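Local coordinates for protein AlkD2 (Streptococcus mutans, PDB 6M9M) that binds inosine-5'-monophosphate and belongs to the HEAT-like repeat DNA glycosylase family, although its own biological function is unknown, at residues 91-105 and 125-139. Sequence-based numbering, arbitrary orientation. Where two conformers were deposited one is given.
Sequences LAKAFDEFCKKIGYK and AATEGLRIWTNRPYF
R136 and D96 form a two-pronged salt bridge that ties helix 85-102 to the loop following helix 120-129 in the all-helical HEAT-like repeat fold. The grip is side-on: NE of R136 donates to OD1 of D96 over 3.0 Å, nearly straight at 175°, and NH2 of R136 reaches OD2 of D96 at 2.9 Å, from above the carboxylate plane. OH of Y104 also donates to OD1 of D96, at 2.7 Å and from the opposite face to NE, which should limit rotation of the carboxylate.

CH-pi contacts lie beside the polar ones. CB of R136 sits 3.9 Å from the Y104 ring centroid, almost on the ring normal; the bend at chi2 (146°) then carries the chain past the hydroxyl to D96. K105 lays its CG off-centre over the Y138 ring.

Apolar packing fills in around the F95 and Y104 rings. L130 CD1 meets the F95 ring at its edge, A126 CB touches F95 CE2, and Y104 CD2 lies 3.7 Å from P137 CD. The axes of 91-102 and 125-129 cross at -78° and come within 7.9 Å, an approach that small residues permit: CB of A92 rests 3.6 Å from O of A125. CA of G129 makes a CA-H...O contact with O of A92 at 3.4 Å.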
loop_
_atom_site.group_PDB
_atom_site.type_symbol
_atom_site.label_atom_id
_atom_site.label_comp_id
_atom_site.label_asym_id
_atom_site.label_seq_id
_atom_site.Cartn_x
_atom_site.Cartn_y
_atom_site.Cartn_z
ATOM N N LEU A 91 2.323 0.461 5.472
ATOM C CA LEU A 91 3.129 0.261 4.259
ATOM C C LEU A 91 2.323 0.561 2.995
ATOM O O LEU A 91 2.839 1.185 2.062
ATOM C CB LEU A 91 3.711 -1.157 4.215
ATOM C CG LEU A 91 4.522 -1.513 2.970
ATOM C CD1 LEU A 91 5.730 -0.604 2.792
ATOM C CD2 LEU A 91 4.945 -2.977 3.010
ATOM N N ALA A 92 1.067 0.106 2.937
ATOM C CA ALA A 92 0.221 0.402 1.787
ATOM C C ALA A 92 0.049 1.908 1.612
ATOM O O ALA A 92 0.090 2.419 0.484
ATOM C CB ALA A 92 -1.129 -0.299 1.958
ATOM N N LYS A 93 -0.176 2.629 2.716
ATOM C CA LYS A 93 -0.330 4.081 2.653
ATOM C C LYS A 93 0.959 4.757 2.217
ATOM O O LYS A 93 0.933 5.735 1.456
ATOM C CB LYS A 93 -0.754 4.617 4.019
ATOM C CG LYS A 93 -2.126 4.137 4.448
ATOM C CD LYS A 93 -2.512 4.551 5.851
ATOM C CE LYS A 93 -3.745 3.798 6.328
ATOM N NZ LYS A 93 -4.943 4.154 5.525
ATOM N N ALA A 94 2.102 4.268 2.709
ATOM C CA ALA A 94 3.380 4.854 2.318
ATOM C C ALA A 94 3.678 4.604 0.847
ATOM O O ALA A 94 4.277 5.455 0.181
ATOM C CB ALA A 94 4.492 4.294 3.193
ATOM N N PHE A 95 3.270 3.452 0.313
ATOM C CA PHE A 95 3.436 3.219 -1.110
ATOM C C PHE A 95 2.558 4.171 -1.919
ATOM O O PHE A 95 3.004 4.737 -2.924
ATOM C CB PHE A 95 3.131 1.755 -1.462
ATOM C CG PHE A 95 3.374 1.469 -2.910
ATOM C CD1 PHE A 95 4.664 1.441 -3.389
ATOM C CD2 PHE A 95 2.329 1.345 -3.804
ATOM C CE1 PHE A 95 4.931 1.270 -4.729
ATOM C CE2 PHE A 95 2.598 1.166 -5.159
ATOM C CZ PHE A 95 3.893 1.133 -5.616
ATOM N N ASP A 96 1.312 4.377 -1.490
ATOM C CA ASP A 96 0.466 5.358 -2.169
ATOM C C ASP A 96 1.097 6.741 -2.117
ATOM O O ASP A 96 1.007 7.509 -3.081
ATOM C CB ASP A 96 -0.927 5.357 -1.533
ATOM C CG ASP A 96 -1.942 6.140 -2.319
ATOM O OD1 ASP A 96 -1.955 6.034 -3.557
ATOM O OD2 ASP A 96 -2.765 6.826 -1.677
ATOM N N GLU A 97 1.726 7.082 -0.987
ATOM C CA GLU A 97 2.404 8.372 -0.848
ATOM C C GLU A 97 3.520 8.520 -1.877
ATOM O O GLU A 97 3.676 9.580 -2.494
ATOM C CB GLU A 97 2.942 8.523 0.575
ATOM C CG GLU A 97 3.670 9.817 0.858
ATOM C CD GLU A 97 2.782 11.027 0.842
ATOM O OE1 GLU A 97 1.584 10.869 1.154
ATOM O OE2 GLU A 97 3.292 12.135 0.545
ATOM N N PHE A 98 4.334 7.480 -2.050
ATOM C CA PHE A 98 5.359 7.512 -3.088
ATOM C C PHE A 98 4.735 7.821 -4.451
ATOM O O PHE A 98 5.210 8.693 -5.198
ATOM C CB PHE A 98 6.102 6.168 -3.181
ATOM C CG PHE A 98 6.929 6.075 -4.428
ATOM C CD1 PHE A 98 8.093 6.799 -4.546
ATOM C CD2 PHE A 98 6.502 5.339 -5.525
ATOM C CE1 PHE A 98 8.833 6.783 -5.703
ATOM C CE2 PHE A 98 7.238 5.337 -6.691
ATOM C CZ PHE A 98 8.412 6.051 -6.773
ATOM N N CYS A 99 3.660 7.094 -4.795
ATOM C CA CYS A 99 3.052 7.245 -6.116
ATOM C C CYS A 99 2.459 8.636 -6.292
ATOM O O CYS A 99 2.567 9.228 -7.371
ATOM C CB CYS A 99 1.984 6.175 -6.333
ATOM S SG CYS A 99 2.590 4.484 -6.415
ATOM N N LYS A 100 1.815 9.162 -5.247
ATOM C CA LYS A 100 1.248 10.504 -5.306
ATOM C C LYS A 100 2.322 11.551 -5.530
ATOM O O LYS A 100 2.117 12.502 -6.293
ATOM C CB LYS A 100 0.507 10.767 -3.984
ATOM C CG LYS A 100 -0.111 12.139 -3.819
ATOM C CD LYS A 100 -0.777 12.252 -2.437
ATOM C CE LYS A 100 -1.440 13.605 -2.244
ATOM N NZ LYS A 100 -2.162 13.702 -0.941
ATOM N N LYS A 101 3.468 11.406 -4.850
ATOM C CA LYS A 101 4.519 12.417 -4.924
ATOM C C LYS A 101 5.192 12.427 -6.289
ATOM O O LYS A 101 5.431 13.495 -6.859
ATOM C CB LYS A 101 5.551 12.177 -3.823
ATOM C CG LYS A 101 5.059 12.509 -2.422
ATOM C CD LYS A 101 5.945 13.542 -1.728
ATOM C CE LYS A 101 6.604 12.965 -0.481
ATOM N NZ LYS A 101 7.233 14.032 0.355
ATOM N N ILE A 102 5.519 11.249 -6.828
ATOM C CA ILE A 102 6.157 11.221 -8.135
ATOM C C ILE A 102 5.147 11.456 -9.241
ATOM O O ILE A 102 5.500 11.983 -10.299
ATOM C CB ILE A 102 6.928 9.909 -8.340
ATOM C CG1 ILE A 102 7.840 10.040 -9.556
ATOM C CG2 ILE A 102 5.959 8.770 -8.519
ATOM C CD1 ILE A 102 8.725 8.832 -9.770
ATOM N N GLY A 103 3.890 11.080 -9.013
ATOM C CA GLY A 103 2.842 11.116 -10.018
ATOM C C GLY A 103 2.476 9.707 -10.442
ATOM O O GLY A 103 3.358 8.902 -10.730
ATOM N N TYR A 104 1.187 9.380 -10.479
ATOM C CA TYR A 104 0.788 7.997 -10.716
ATOM C C TYR A 104 1.268 7.478 -12.068
ATOM O O TYR A 104 1.743 6.341 -12.158
ATOM C CB TYR A 104 -0.719 7.817 -10.496
ATOM C CG TYR A 104 -1.079 7.937 -9.031
ATOM C CD1 TYR A 104 -1.029 6.836 -8.188
ATOM C CD2 TYR A 104 -1.433 9.154 -8.485
ATOM C CE1 TYR A 104 -1.314 6.954 -6.853
ATOM C CE2 TYR A 104 -1.724 9.281 -7.136
ATOM C CZ TYR A 104 -1.657 8.177 -6.328
ATOM O OH TYR A 104 -1.944 8.318 -4.983
ATOM N N LYS A 105 1.153 8.276 -13.128
ATOM C CA LYS A 105 1.654 7.832 -14.424
ATOM C C LYS A 105 3.156 7.583 -14.379
ATOM O O LYS A 105 3.633 6.555 -14.875
ATOM C CB LYS A 105 1.297 8.826 -15.522
ATOM C CG LYS A 105 1.683 8.354 -16.944
ATOM C CD LYS A 105 1.204 9.363 -17.972
ATOM C CE LYS A 105 1.569 8.964 -19.394
ATOM N NZ LYS A 105 3.034 8.971 -19.640
ATOM N N ALA A 125 0.562 -4.508 -0.623
ATOM C CA ALA A 125 0.690 -3.085 -0.325
ATOM C C ALA A 125 0.342 -2.240 -1.540
ATOM O O ALA A 125 -0.307 -1.187 -1.420
ATOM C CB ALA A 125 2.091 -2.757 0.170
ATOM N N ALA A 126 0.752 -2.688 -2.729
ATOM C CA ALA A 126 0.417 -1.944 -3.940
ATOM C C ALA A 126 -1.060 -2.067 -4.290
ATOM O O ALA A 126 -1.712 -1.065 -4.620
ATOM C CB ALA A 126 1.283 -2.420 -5.101
ATOM N N THR A 127 -1.611 -3.282 -4.242
ATOM C CA THR A 127 -3.015 -3.439 -4.607
ATOM C C THR A 127 -3.913 -2.670 -3.653
ATOM O O THR A 127 -4.852 -1.997 -4.084
ATOM C CB THR A 127 -3.434 -4.917 -4.677
ATOM O OG1 THR A 127 -3.287 -5.553 -3.400
ATOM C CG2 THR A 127 -2.628 -5.666 -5.743
ATOM N N GLU A 128 -3.656 -2.780 -2.351
ATOM C CA GLU A 128 -4.497 -2.142 -1.346
ATOM C C GLU A 128 -4.238 -0.651 -1.245
ATOM O O GLU A 128 -5.175 0.140 -1.092
ATOM C CB GLU A 128 -4.258 -2.794 0.014
ATOM C CG GLU A 128 -5.198 -2.328 1.116
ATOM C CD GLU A 128 -6.617 -2.869 1.006
ATOM O OE1 GLU A 128 -6.865 -3.810 0.206
ATOM O OE2 GLU A 128 -7.472 -2.359 1.752
ATOM N N GLY A 129 -2.976 -0.247 -1.312
ATOM C CA GLY A 129 -2.639 1.145 -1.063
ATOM C C GLY A 129 -3.214 2.109 -2.076
ATOM O O GLY A 129 -3.508 3.251 -1.743
ATOM N N LEU A 130 -3.406 1.662 -3.314
ATOM C CA LEU A 130 -3.960 2.514 -4.356
ATOM C C LEU A 130 -5.491 2.518 -4.384
ATOM O O LEU A 130 -6.080 3.283 -5.157
ATOM C CB LEU A 130 -3.389 2.139 -5.726
ATOM C CG LEU A 130 -2.065 2.822 -6.087
ATOM C CD1 LEU A 130 -0.947 2.420 -5.140
ATOM C CD2 LEU A 130 -1.719 2.518 -7.541
ATOM N N ARG A 131 -6.162 1.700 -3.565
ATOM C CA ARG A 131 -7.627 1.726 -3.561
ATOM C C ARG A 131 -8.114 3.085 -3.058
ATOM O O ARG A 131 -7.554 3.639 -2.102
ATOM C CB ARG A 131 -8.156 0.629 -2.639
ATOM C CG ARG A 131 -7.903 -0.795 -3.138
ATOM C CD ARG A 131 -8.405 -1.831 -2.137
ATOM N NE ARG A 131 -9.853 -1.738 -2.020
ATOM C CZ ARG A 131 -10.566 -2.317 -1.072
ATOM N NH1 ARG A 131 -9.962 -3.062 -0.159
ATOM N NH2 ARG A 131 -11.880 -2.161 -1.058
ATOM N N ILE A 132 -9.148 3.649 -3.691
ATOM C CA ILE A 132 -9.799 3.187 -4.918
ATOM C C ILE A 132 -8.953 3.623 -6.111
ATOM O O ILE A 132 -8.674 4.816 -6.277
ATOM C CB ILE A 132 -11.226 3.785 -4.983
ATOM C CG1 ILE A 132 -12.044 3.264 -3.802
ATOM C CG2 ILE A 132 -11.848 3.484 -6.329
ATOM C CD1 ILE A 132 -13.401 3.955 -3.598
ATOM N N TRP A 133 -8.516 2.677 -6.943
ATOM C CA TRP A 133 -7.487 3.001 -7.928
ATOM C C TRP A 133 -7.967 4.086 -8.887
ATOM O O TRP A 133 -7.209 4.990 -9.238
ATOM C CB TRP A 133 -7.081 1.778 -8.739
ATOM C CG TRP A 133 -6.148 0.785 -8.113
ATOM C CD1 TRP A 133 -6.299 0.113 -6.924
ATOM C CD2 TRP A 133 -4.936 0.302 -8.697
ATOM N NE1 TRP A 133 -5.243 -0.762 -6.740
ATOM C CE2 TRP A 133 -4.388 -0.646 -7.808
ATOM C CE3 TRP A 133 -4.254 0.585 -9.884
ATOM C CZ2 TRP A 133 -3.208 -1.315 -8.078
ATOM C CZ3 TRP A 133 -3.075 -0.079 -10.147
ATOM C CH2 TRP A 133 -2.566 -1.023 -9.242
ATOM N N THR A 134 -9.223 4.005 -9.324
ATOM C CA THR A 134 -9.760 4.926 -10.317
ATOM C C THR A 134 -10.178 6.270 -9.731
ATOM O O THR A 134 -10.679 7.108 -10.475
ATOM C CB THR A 134 -10.894 4.249 -11.079
ATOM O OG1 THR A 134 -11.782 3.610 -10.158
ATOM C CG2 THR A 134 -10.341 3.212 -12.029
ATOM N N ASN A 135 -9.951 6.505 -8.439
ATOM C CA ASN A 135 -9.978 7.850 -7.877
ATOM C C ASN A 135 -8.628 8.559 -7.959
ATOM O O ASN A 135 -8.548 9.749 -7.659
ATOM C CB ASN A 135 -10.432 7.816 -6.415
ATOM C CG ASN A 135 -11.915 7.587 -6.269
ATOM O OD1 ASN A 135 -12.664 7.650 -7.233
ATOM N ND2 ASN A 135 -12.342 7.328 -5.055
ATOM N N ARG A 136 -7.591 7.880 -8.339
ATOM C CA ARG A 136 -6.300 8.546 -8.433
ATOM C C ARG A 136 -6.065 9.065 -9.837
ATOM O O ARG A 136 -6.602 8.523 -10.804
ATOM C CB ARG A 136 -5.198 7.583 -8.045
ATOM C CG ARG A 136 -5.213 7.448 -6.514
ATOM C CD ARG A 136 -4.860 6.153 -6.069
ATOM N NE ARG A 136 -4.718 6.143 -4.614
ATOM C CZ ARG A 136 -5.716 6.112 -3.745
ATOM N NH1 ARG A 136 -6.980 6.133 -4.168
ATOM N NH2 ARG A 136 -5.451 6.024 -2.448
ATOM N N PRO A 137 -5.269 10.123 -9.938
ATOM C CA PRO A 137 -4.848 10.599 -11.260
ATOM C C PRO A 137 -4.274 9.469 -12.110
ATOM O O PRO A 137 -3.739 8.477 -11.606
ATOM C CB PRO A 137 -3.795 11.668 -10.939
ATOM C CG PRO A 137 -4.157 12.145 -9.544
ATOM C CD PRO A 137 -4.696 10.927 -8.841
ATOM N N TYR A 138 -4.397 9.653 -13.424
ATOM C CA TYR A 138 -4.009 8.704 -14.456
ATOM C C TYR A 138 -4.999 7.543 -14.542
ATOM O O TYR A 138 -5.608 7.315 -15.593
ATOM C CB TYR A 138 -2.576 8.190 -14.312
ATOM C CG TYR A 138 -2.252 7.271 -15.471
ATOM C CD1 TYR A 138 -2.044 7.782 -16.747
ATOM C CD2 TYR A 138 -2.192 5.888 -15.299
ATOM C CE1 TYR A 138 -1.777 6.960 -17.805
ATOM C CE2 TYR A 138 -1.927 5.054 -16.355
ATOM C CZ TYR A 138 -1.723 5.599 -17.612
ATOM O OH TYR A 138 -1.447 4.796 -18.690
ATOM N N PHE A 139 -5.178 6.806 -13.447
ATOM C CA PHE A 139 -6.147 5.707 -13.465
ATOM C C PHE A 139 -7.577 6.203 -13.650
ATOM O O PHE A 139 -8.402 5.508 -14.265
ATOM C CB PHE A 139 -5.993 4.861 -12.206
ATOM C CG PHE A 139 -4.652 4.192 -12.111
ATOM C CD1 PHE A 139 -4.260 3.277 -13.072
ATOM C CD2 PHE A 139 -3.765 4.506 -11.103
ATOM C CE1 PHE A 139 -3.010 2.682 -13.019
ATOM C CE2 PHE A 139 -2.521 3.912 -11.043
ATOM C CZ PHE A 139 -2.153 3.001 -11.996
#